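Long-range contact in iodotyrosine deiodinase (Thermotoga neapolitana, PDB 6TYK), which removes halogen from halotyrosines such as 3-iodo-L-tyrosine and 3,5-diiodo-L-tyrosine, using FMN as its cofactor and working as a homodimer: residues A8-P22 and P163-P175. Sequence-based numbering, arbitrary orientation.
Sequences AKKRKTVRRFKKEKP and PVGYPDDPKPKYP. With FMN (flavin mononucleotide), chain C.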
ATOM      1  N   ALA A   8      -8.001  -1.349  12.228  1.00 12.31           N
ATOM      2  CA  ALA A   8      -7.015  -0.358  11.807  1.00 12.34           C
ATOM      3  C   ALA A   8      -6.597   0.540  12.969  1.00 12.82           C
ATOM      4  O   ALA A   8      -5.422   0.874  13.125  1.00 12.59           O
ATOM      5  CB  ALA A   8      -7.562   0.483  10.658  1.00 13.86           C
ATOM      6  N   LYS A   9      -7.567   0.933  13.788  1.00 12.24           N
ATOM      7  CA  LYS A   9      -7.275   1.829  14.890  1.00 14.24           C
ATOM      8  C   LYS A   9      -6.364   1.158  15.909  1.00 14.44           C
ATOM      9  O   LYS A   9      -5.418   1.770  16.408  1.00 14.64           O
ATOM     10  CB  LYS A   9      -8.566   2.308  15.558  1.00 16.92           C
ATOM     11  CG  LYS A   9      -8.319   3.429  16.552  1.00 22.21           C
ATOM     12  CD  LYS A   9      -9.583   3.885  17.246  1.00 26.86           C
ATOM     13  CE  LYS A   9      -9.341   5.211  17.963  1.00 30.41           C
ATOM     14  NZ  LYS A   9      -7.905   5.391  18.342  1.00 32.53           N
ATOM     15  N   LYS A  10      -6.646  -0.104  16.215  1.00 13.89           N
ATOM     16  CA  LYS A  10      -5.883  -0.826  17.234  1.00 15.83           C
ATOM     17  C   LYS A  10      -4.464  -1.142  16.770  1.00 15.45           C
ATOM     18  O   LYS A  10      -3.526  -1.142  17.571  1.00 17.93           O
ATOM     19  CB  LYS A  10      -6.592  -2.124  17.632  1.00 21.67           C
ATOM     20  CG  LYS A  10      -7.750  -1.937  18.591  1.00 57.36           C
ATOM     21  CD  LYS A  10      -8.575  -3.207  18.709  1.00 97.10           C
ATOM     22  CE  LYS A  10      -9.882  -2.949  19.443  1.00 69.88           C
ATOM     23  NZ  LYS A  10     -10.773  -4.143  19.436  1.00 79.46           N
ATOM     24  N   ARG A  11      -4.308  -1.420  15.481  1.00 14.17           N
ATOM     25  CA  ARG A  11      -3.021  -1.853  14.954  1.00 12.18           C
ATOM     26  C   ARG A  11      -1.988  -0.741  15.108  1.00 13.07           C
ATOM     27  O   ARG A  11      -2.239   0.415  14.768  1.00 13.08           O
ATOM     28  CB  ARG A  11      -3.159  -2.289  13.493  1.00 12.75           C
ATOM     29  CG  ARG A  11      -1.949  -3.027  12.954  1.00 15.78           C
ATOM     30  CD  ARG A  11      -1.042  -2.115  12.144  1.00 14.43           C
ATOM     31  NE  ARG A  11       0.289  -2.692  12.000  1.00 12.80           N
ATOM     32  CZ  ARG A  11       1.404  -1.969  12.015  1.00 11.06           C
ATOM     33  NH1 ARG A  11       1.328  -0.654  12.132  1.00 11.66           N
ATOM     34  NH2 ARG A  11       2.587  -2.553  11.902  1.00 11.82           N
ATOM     35  N   LYS A  12      -0.833  -1.099  15.652  1.00 13.91           N
ATOM     36  CA  LYS A  12       0.233  -0.141  15.881  1.00 12.49           C
ATOM     37  C   LYS A  12       1.570  -0.829  15.664  1.00 12.28           C
ATOM     38  O   LYS A  12       1.633  -2.049  15.528  1.00 13.06           O
ATOM     39  CB  LYS A  12       0.163   0.399  17.304  1.00 13.37           C
ATOM     40  CG  LYS A  12       0.313  -0.663  18.379  1.00 15.59           C
ATOM     41  CD  LYS A  12       0.182  -0.030  19.748  1.00 15.50           C
ATOM     42  CE  LYS A  12       0.414  -1.026  20.871  1.00 18.20           C
ATOM     43  NZ  LYS A  12      -0.639  -2.072  20.943  1.00 22.59           N
ATOM     44  N   THR A  13       2.647  -0.058  15.644  1.00 12.25           N
ATOM     45  CA  THR A  13       3.961  -0.653  15.460  1.00 10.51           C
ATOM     46  C   THR A  13       4.278  -1.580  16.619  1.00 11.44           C
ATOM     47  O   THR A  13       3.979  -1.282  17.781  1.00 12.13           O
ATOM     48  CB  THR A  13       5.071   0.410  15.426  1.00 12.52           C
ATOM     49  OG1 THR A  13       4.636   1.560  14.696  1.00 12.58           O
ATOM     50  CG2 THR A  13       6.314  -0.173  14.766  1.00 13.51           C
ATOM     51  N   VAL A  14       4.905  -2.700  16.297  1.00 10.63           N
ATOM     52  CA  VAL A  14       5.472  -3.551  17.323  1.00 10.96           C
ATOM     53  C   VAL A  14       6.961  -3.685  17.040  1.00 11.26           C
ATOM     54  O   VAL A  14       7.358  -4.165  15.977  1.00 11.93           O
ATOM     55  CB  VAL A  14       4.794  -4.945  17.369  1.00 10.42           C
ATOM     56  CG1 VAL A  14       5.518  -5.859  18.362  1.00 11.65           C
ATOM     57  CG2 VAL A  14       3.319  -4.808  17.733  1.00 13.05           C
ATOM     58  N   ARG A  15       7.782  -3.244  17.988  1.00 10.94           N
ATOM     59  CA  ARG A  15       9.233  -3.361  17.868  1.00 11.66           C
ATOM     60  C   ARG A  15       9.781  -4.217  19.000  1.00 12.53           C
ATOM     61  O   ARG A  15      10.992  -4.415  19.095  1.00 15.65           O
ATOM     62  CB  ARG A  15       9.891  -1.977  17.915  1.00 12.23           C
ATOM     63  CG  ARG A  15       9.462  -1.064  16.778  1.00 12.79           C
ATOM     64  CD  ARG A  15      10.096   0.318  16.883  1.00 13.32           C
ATOM     65  NE  ARG A  15       9.749   1.174  15.745  1.00 13.29           N
ATOM     66  CZ  ARG A  15       8.752   2.051  15.736  1.00 13.10           C
ATOM     67  NH1 ARG A  15       7.983   2.201  16.809  1.00 14.68           N
ATOM     68  NH2 ARG A  15       8.529   2.783  14.654  1.00 13.40           N
ATOM     69  N   ARG A  16       8.882  -4.696  19.858  1.00 13.20           N
ATOM     70  CA  ARG A  16       9.221  -5.565  20.982  1.00 15.09           C
ATOM     71  C   ARG A  16       8.499  -6.875  20.779  1.00 14.16           C
ATOM     72  O   ARG A  16       7.267  -6.919  20.807  1.00 14.09           O
ATOM     73  CB  ARG A  16       8.754  -4.964  22.312  1.00 15.45           C
ATOM     74  CG  ARG A  16       9.524  -3.748  22.772  1.00 15.39           C
ATOM     75  CD  ARG A  16       8.954  -3.189  24.079  1.00 14.97           C
ATOM     76  NE  ARG A  16       8.844  -4.219  25.110  1.00 16.05           N
ATOM     77  CZ  ARG A  16       9.828  -4.566  25.936  1.00 16.73           C
ATOM     78  NH1 ARG A  16      11.008  -3.957  25.876  1.00 16.15           N
ATOM     79  NH2 ARG A  16       9.629  -5.526  26.823  1.00 18.55           N
ATOM     80  N   PHE A  17       9.263  -7.940  20.582  1.00 13.07           N
ATOM     81  CA  PHE A  17       8.690  -9.241  20.283  1.00 12.68           C
ATOM     82  C   PHE A  17       9.049 -10.267  21.330  1.00 14.45           C
ATOM     83  O   PHE A  17      10.100 -10.187  21.953  1.00 17.05           O
ATOM     84  CB  PHE A  17       9.199  -9.728  18.934  1.00 13.78           C
ATOM     85  CG  PHE A  17       8.751  -8.874  17.789  1.00 12.74           C
ATOM     86  CD1 PHE A  17       7.537  -9.118  17.164  1.00 13.47           C
ATOM     87  CD2 PHE A  17       9.534  -7.827  17.338  1.00 13.20           C
ATOM     88  CE1 PHE A  17       7.109  -8.328  16.127  1.00 12.60           C
ATOM     89  CE2 PHE A  17       9.112  -7.030  16.299  1.00 14.06           C
ATOM     90  CZ  PHE A  17       7.904  -7.288  15.681  1.00 13.74           C
ATOM     91  N   LYS A  18       8.160 -11.235  21.514  1.00 16.55           N
ATOM     92  CA  LYS A  18       8.498 -12.437  22.253  1.00 17.00           C
ATOM     93  C   LYS A  18       9.295 -13.340  21.322  1.00 15.39           C
ATOM     94  O   LYS A  18       9.204 -13.213  20.101  1.00 18.72           O
ATOM     95  CB  LYS A  18       7.224 -13.157  22.689  1.00 18.32           C
ATOM     96  CG  LYS A  18       6.351 -12.360  23.635  1.00 18.82           C
ATOM     97  CD  LYS A  18       5.096 -13.131  23.993  1.00 20.80           C
ATOM     98  CE  LYS A  18       4.150 -12.300  24.844  1.00 25.50           C
ATOM     99  NZ  LYS A  18       2.908 -13.053  25.194  1.00 27.83           N
ATOM    100  N   LYS A  19      10.075 -14.254  21.882  1.00 19.08           N
ATOM    101  CA  LYS A  19      10.809 -15.199  21.042  1.00 22.28           C
ATOM    102  C   LYS A  19       9.962 -16.407  20.644  1.00 20.80           C
ATOM    103  O   LYS A  19      10.279 -17.101  19.669  1.00 21.85           O
ATOM    104  CB  LYS A  19      12.115 -15.635  21.710  1.00 26.80           C
ATOM    105  CG  LYS A  19      13.185 -14.544  21.692  1.00 31.05           C
ATOM    106  CD  LYS A  19      14.592 -15.090  21.916  1.00 34.31           C
ATOM    107  CE  LYS A  19      14.874 -15.350  23.389  1.00 37.70           C
ATOM    108  NZ  LYS A  19      16.319 -15.631  23.636  1.00 39.24           N
ATOM    109  N   GLU A  20       8.878 -16.644  21.379  1.00 19.42           N
ATOM    110  CA  GLU A  20       8.015 -17.776  21.078  1.00 20.85           C
ATOM    111  C   GLU A  20       7.534 -17.710  19.637  1.00 17.92           C
ATOM    112  O   GLU A  20       7.135 -16.650  19.144  1.00 21.00           O
ATOM    113  CB  GLU A  20       6.851 -17.900  22.066  1.00 28.69           C
ATOM    114  CG  GLU A  20       6.081 -16.630  22.344  1.00 37.64           C
ATOM    115  CD  GLU A  20       4.877 -16.888  23.236  1.00 44.02           C
ATOM    116  OE1 GLU A  20       4.173 -17.897  23.005  1.00 46.58           O
ATOM    117  OE2 GLU A  20       4.640 -16.094  24.171  1.00 45.71           O
ATOM    118  N   LYS A  21       7.602 -18.850  18.963  1.00 16.22           N
ATOM    119  CA  LYS A  21       7.343 -18.913  17.532  1.00 17.00           C
ATOM    120  C   LYS A  21       5.876 -19.153  17.238  1.00 16.94           C
ATOM    121  O   LYS A  21       5.345 -20.206  17.567  1.00 18.64           O
ATOM    122  CB  LYS A  21       8.156 -20.040  16.905  1.00 20.31           C
ATOM    123  CG  LYS A  21       9.655 -19.877  17.059  1.00 21.49           C
ATOM    124  CD  LYS A  21      10.369 -21.107  16.544  1.00 26.94           C
ATOM    125  CE  LYS A  21      11.871 -20.953  16.667  1.00 32.22           C
ATOM    126  NZ  LYS A  21      12.546 -22.251  16.459  1.00 35.94           N
ATOM    127  N   PRO A  22       5.217 -18.185  16.588  1.00 16.24           N
ATOM    128  CA  PRO A  22       3.851 -18.419  16.123  1.00 16.89           C
ATOM    129  C   PRO A  22       3.836 -19.552  15.112  1.00 16.12           C
ATOM    130  O   PRO A  22       4.825 -19.757  14.401  1.00 15.98           O
ATOM    131  CB  PRO A  22       3.490 -17.106  15.419  1.00 17.56           C
ATOM    132  CG  PRO A  22       4.438 -16.085  15.961  1.00 18.15           C
ATOM    133  CD  PRO A  22       5.702 -16.841  16.233  1.00 17.99           C
ATOM    134  N   PRO A 163       9.629  -7.651  10.524  1.00 11.64           N
ATOM    135  CA  PRO A 163       9.737  -8.579  11.650  1.00 12.36           C
ATOM    136  C   PRO A 163       8.332  -8.932  12.107  1.00 12.63           C
ATOM    137  O   PRO A 163       7.485  -8.041  12.217  1.00 13.66           O
ATOM    138  CB  PRO A 163      10.470  -7.764  12.720  1.00 13.50           C
ATOM    139  CG  PRO A 163      11.124  -6.637  11.960  1.00 15.47           C
ATOM    140  CD  PRO A 163      10.197  -6.330  10.832  1.00 14.33           C
ATOM    141  N   VAL A 164       8.079 -10.218  12.319  1.00 11.68           N
ATOM    142  CA  VAL A 164       6.763 -10.678  12.736  1.00 12.76           C
ATOM    143  C   VAL A 164       6.893 -11.621  13.916  1.00 13.06           C
ATOM    144  O   VAL A 164       7.752 -12.496  13.936  1.00 14.45           O
ATOM    145  CB  VAL A 164       6.026 -11.401  11.595  1.00 14.12           C
ATOM    146  CG1 VAL A 164       4.680 -11.948  12.090  1.00 16.90           C
ATOM    147  CG2 VAL A 164       5.817 -10.451  10.422  1.00 15.65           C
ATOM    148  N   GLY A 165       6.034 -11.432  14.905  1.00 12.41           N
ATOM    149  CA  GLY A 165       5.998 -12.321  16.045  1.00 12.37           C
ATOM    150  C   GLY A 165       4.929 -11.851  17.001  1.00 12.35           C
ATOM    151  O   GLY A 165       4.146 -10.955  16.688  1.00 13.07           O
ATOM    152  N   TYR A 166       4.881 -12.469  18.171  1.00 13.25           N
ATOM    153  CA  TYR A 166       3.945 -12.054  19.198  1.00 13.35           C
ATOM    154  C   TYR A 166       4.472 -10.790  19.850  1.00 12.91           C
ATOM    155  O   TYR A 166       5.655 -10.704  20.172  1.00 14.28           O
ATOM    156  CB  TYR A 166       3.814 -13.152  20.253  1.00 13.99           C
ATOM    157  CG  TYR A 166       3.174 -14.410  19.725  1.00 17.08           C
ATOM    158  CD1 TYR A 166       1.879 -14.386  19.237  1.00 18.00           C
ATOM    159  CD2 TYR A 166       3.859 -15.621  19.719  1.00 19.26           C
ATOM    160  CE1 TYR A 166       1.276 -15.527  18.764  1.00 19.87           C
ATOM    161  CE2 TYR A 166       3.259 -16.773  19.243  1.00 21.75           C
ATOM    162  CZ  TYR A 166       1.970 -16.716  18.765  1.00 21.70           C
ATOM    163  OH  TYR A 166       1.362 -17.853  18.289  1.00 23.94           O
ATOM    164  N   PRO A 167       3.591  -9.801  20.060  1.00 12.63           N
ATOM    165  CA  PRO A 167       4.038  -8.554  20.682  1.00 13.10           C
ATOM    166  C   PRO A 167       4.432  -8.783  22.126  1.00 13.84           C
ATOM    167  O   PRO A 167       3.829  -9.609  22.829  1.00 15.91           O
ATOM    168  CB  PRO A 167       2.790  -7.662  20.624  1.00 14.67           C
ATOM    169  CG  PRO A 167       1.930  -8.277  19.563  1.00 18.49           C
ATOM    170  CD  PRO A 167       2.169  -9.749  19.697  1.00 15.78           C
ATOM    171  N   ASP A 168       5.440  -8.045  22.569  1.00 13.15           N
ATOM    172  CA  ASP A 168       5.865  -8.101  23.956  1.00 13.29           C
ATOM    173  C   ASP A 168       5.699  -6.735  24.595  1.00 15.59           C
ATOM    174  O   ASP A 168       6.671  -5.997  24.788  1.00 16.16           O
ATOM    175  CB  ASP A 168       7.319  -8.548  24.053  1.00 14.19           C
ATOM    176  CG  ASP A 168       7.802  -8.581  25.472  1.00 16.28           C
ATOM    177  OD1 ASP A 168       6.966  -8.856  26.349  1.00 16.63           O
ATOM    178  OD2 ASP A 168       8.986  -8.306  25.724  1.00 17.11           O
ATOM    179  N   ASP A 169       4.452  -6.414  24.919  1.00 15.82           N
ATOM    180  CA  ASP A 169       4.090  -5.115  25.480  1.00 15.55           C
ATOM    181  C   ASP A 169       4.662  -3.938  24.700  1.00 15.74           C
ATOM    182  O   ASP A 169       5.479  -3.171  25.210  1.00 15.65           O
ATOM    183  CB  ASP A 169       4.484  -5.019  26.949  1.00 17.10           C
ATOM    184  CG  ASP A 169       3.836  -3.831  27.631  1.00 18.84           C
ATOM    185  OD1 ASP A 169       2.759  -3.398  27.171  1.00 22.39           O
ATOM    186  OD2 ASP A 169       4.392  -3.327  28.618  1.00 19.95           O
ATOM    187  N   PRO A 170       4.205  -3.782  23.460  1.00 16.86           N
ATOM    188  CA  PRO A 170       4.694  -2.701  22.606  1.00 17.64           C
ATOM    189  C   PRO A 170       4.258  -1.332  23.107  1.00 18.66           C
ATOM    190  O   PRO A 170       3.270  -1.205  23.843  1.00 20.41           O
ATOM    191  CB  PRO A 170       4.050  -3.007  21.252  1.00 16.66           C
ATOM    192  CG  PRO A 170       2.815  -3.793  21.587  1.00 18.98           C
ATOM    193  CD  PRO A 170       3.142  -4.576  22.820  1.00 17.06           C
ATOM    194  N   LYS A 171       5.008  -0.313  22.707  1.00 17.52           N
ATOM    195  CA  LYS A 171       4.700   1.063  23.064  1.00 18.37           C
ATOM    196  C   LYS A 171       3.375   1.491  22.441  1.00 16.45           C
ATOM    197  O   LYS A 171       2.928   0.911  21.454  1.00 16.06           O
ATOM    198  CB  LYS A 171       5.826   1.986  22.604  1.00 21.97           C
ATOM    199  CG  LYS A 171       7.172   1.700  23.264  1.00 26.65           C
ATOM    200  CD  LYS A 171       7.101   1.892  24.765  1.00 32.23           C
ATOM    201  CE  LYS A 171       6.715   3.318  25.112  1.00 35.00           C
ATOM    202  NZ  LYS A 171       6.579   3.510  26.582  1.00 37.12           N
ATOM    203  N   PRO A 172       2.741   2.515  23.018  1.00 17.45           N
ATOM    204  CA  PRO A 172       1.443   2.958  22.508  1.00 17.48           C
ATOM    205  C   PRO A 172       1.509   3.511  21.089  1.00 15.35           C
ATOM    206  O   PRO A 172       2.546   4.010  20.634  1.00 16.08           O
ATOM    207  CB  PRO A 172       1.056   4.079  23.473  1.00 19.29           C
ATOM    208  CG  PRO A 172       1.802   3.775  24.717  1.00 20.00           C
ATOM    209  CD  PRO A 172       3.117   3.228  24.248  1.00 18.45           C
ATOM    210  N   LYS A 173       0.376   3.429  20.407  1.00 13.95           N
ATOM    211  CA  LYS A 173       0.242   3.989  19.081  1.00 13.47           C
ATOM    212  C   LYS A 173       0.487   5.490  19.143  1.00 13.17           C
ATOM    213  O   LYS A 173       0.100   6.150  20.115  1.00 14.47           O
ATOM    214  CB  LYS A 173      -1.151   3.702  18.533  1.00 14.27           C
ATOM    215  CG  LYS A 173      -1.257   3.934  17.041  1.00 11.85           C
ATOM    216  CD  LYS A 173      -2.569   3.414  16.469  1.00 12.37           C
ATOM    217  CE  LYS A 173      -2.637   3.692  14.978  1.00 14.38           C
ATOM    218  NZ  LYS A 173      -3.675   2.901  14.289  1.00 13.41           N
ATOM    219  N   TYR A 174       1.150   6.033  18.126  1.00 12.55           N
ATOM    220  CA  TYR A 174       1.336   7.478  18.073  1.00 13.28           C
ATOM    221  C   TYR A 174       0.034   8.135  17.620  1.00 13.17           C
ATOM    222  O   TYR A 174      -0.864   7.466  17.118  1.00 13.85           O
ATOM    223  CB  TYR A 174       2.461   7.851  17.115  1.00 14.10           C
ATOM    224  CG  TYR A 174       3.829   7.328  17.511  1.00 14.68           C
ATOM    225  CD1 TYR A 174       4.161   7.080  18.840  1.00 15.99           C
ATOM    226  CD2 TYR A 174       4.796   7.096  16.549  1.00 15.21           C
ATOM    227  CE1 TYR A 174       5.418   6.605  19.193  1.00 16.27           C
ATOM    228  CE2 TYR A 174       6.049   6.627  16.889  1.00 16.00           C
ATOM    229  CZ  TYR A 174       6.357   6.377  18.208  1.00 17.54           C
ATOM    230  OH  TYR A 174       7.608   5.908  18.533  1.00 20.30           O
ATOM    231  N   PRO A 175      -0.074   9.453  17.798  1.00 14.01           N
ATOM    232  CA  PRO A 175      -1.334  10.111  17.443  1.00 14.40           C
ATOM    233  C   PRO A 175      -1.638  10.088  15.951  1.00 14.79           C
ATOM    234  O   PRO A 175      -0.782   9.783  15.112  1.00 15.78           O
ATOM    235  CB  PRO A 175      -1.114  11.563  17.897  1.00 16.59           C
ATOM    236  CG  PRO A 175       0.020  11.515  18.871  1.00 17.82           C
ATOM    237  CD  PRO A 175       0.894  10.388  18.396  1.00 16.20           C
TER
HETATM  238  N1  FMN C 301       9.756   2.119  11.865  1.00 11.67           N
HETATM  239  C2  FMN C 301      11.052   1.928  12.251  1.00 12.49           C
HETATM  240  O2  FMN C 301      11.308   1.768  13.431  1.00 13.99           O
HETATM  241  N3  FMN C 301      12.065   1.905  11.326  1.00 12.73           N
HETATM  242  C4  FMN C 301      11.806   2.091   9.997  1.00 12.53           C
HETATM  243  O4  FMN C 301      12.742   2.069   9.188  1.00 13.36           O
HETATM  244  C4A FMN C 301      10.481   2.278   9.594  1.00 10.92           C
HETATM  245  N5  FMN C 301      10.180   2.443   8.260  1.00 12.83           N
HETATM  246  C5A FMN C 301       8.863   2.606   7.865  1.00 12.28           C
HETATM  247  C6  FMN C 301       8.573   2.752   6.516  1.00 11.62           C
HETATM  248  C7  FMN C 301       7.266   2.900   6.076  1.00 11.06           C
HETATM  249  C7M FMN C 301       7.009   3.051   4.599  1.00 12.29           C
HETATM  250  C8  FMN C 301       6.236   2.908   7.006  1.00 11.65           C
HETATM  251  C8M FMN C 301       4.806   3.070   6.564  1.00 14.36           C
HETATM  252  C9  FMN C 301       6.527   2.762   8.360  1.00 11.37           C
HETATM  253  C9A FMN C 301       7.839   2.609   8.803  1.00 11.13           C
HETATM  254  N10 FMN C 301       8.149   2.477  10.156  1.00 10.37           N
HETATM  255  C10 FMN C 301       9.457   2.270  10.535  1.00 10.76           C
HETATM  256  C1' FMN C 301       7.070   2.486  11.202  1.00 10.17           C
HETATM  257  C2' FMN C 301       6.600   3.935  11.463  1.00 10.95           C
HETATM  258  O2' FMN C 301       7.541   4.659  12.249  1.00 11.73           O
HETATM  259  C3' FMN C 301       5.221   3.898  12.129  1.00 10.82           C
HETATM  260  O3' FMN C 301       4.307   3.354  11.195  1.00 11.14           O
HETATM  261  C4' FMN C 301       4.728   5.266  12.601  1.00 11.28           C
HETATM  262  O4' FMN C 301       5.569   5.745  13.641  1.00 12.04           O
HETATM  263  C5' FMN C 301       3.299   5.181  13.113  1.00 10.63           C
HETATM  264  O5' FMN C 301       3.231   4.192  14.117  1.00 11.13           O
HETATM  265  P   FMN C 301       1.851   3.876  14.877  1.00 11.89           P
HETATM  266  O1P FMN C 301       2.242   2.877  15.962  1.00 12.26           O
HETATM  267  O2P FMN C 301       0.903   3.222  13.911  1.00 13.77           O
HETATM  268  O3P FMN C 301       1.344   5.174  15.475  1.00 11.51           O
HETATM  269  O   HOH W   1       4.156   1.058  19.005  1.00 15.54           O
HETATM  270  O   HOH W   2      10.496  -7.802  23.539  1.00 20.04           O
HETATM  271  O   HOH W   3       7.009 -14.084  18.899  1.00 15.82           O
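Lys173 drives its ammonium group into the C-terminal end of helix 4-10, where NZ donates to Lys9 O (3.0 Å), in the helix's last turn, and to Arg11 O (2.9 Å), on the first residue to leave it. Its CG stands anti to the backbone N (chi1 -165°) and the chain runs on extended, long enough to pass the FMN phosphate and meet Glu36 of the second subunit in a salt bridge. A methionine in its place would probably leave these carbonyls and that carboxylate without their cationic mate, weakening a tie between the helix end and the dimer partner.

Further along, the backbones pair at a single beta bridge, Phe17 with Pro167: Lys18 N donates to Tyr166 O (2.9 Å) and Asp168 N to Arg16 O. Arg16 bends at chi3 (52°), so that NE meets Asp168 O head-on at 2.8 Å while NH2 forms a salt bridge with OD2 of the same residue.

In this nitroreductase-family fold the two segments together grip the flavin. Thr13 N and Tyr174 N each bind a phosphate oxygen, and the extended Arg15 sends NE to O2 and NH2 to O2 and N1 of the isoalloxazine, one guanidinium face lying against Thr13 CG2. This positive charge could help stabilise negative charge on the reduced flavin.

Apolar contacts join the two segments as well. Pro22 CG sits over one face of the Tyr166 ring, 3.8 Å from its centroid, a CH-pi contact that sets a proline C-H group against the flat aromatic ring. Val14 spreads its methyls, CG1 to Pro167 CB and CG2 to Pro170 CG, while Phe17 reaches Pro163 CB through CE2 (3.9 Å) and its CE1 lies 3.5 Å from Gly165 N, where glycine's lack of a side chain lets the ring come close.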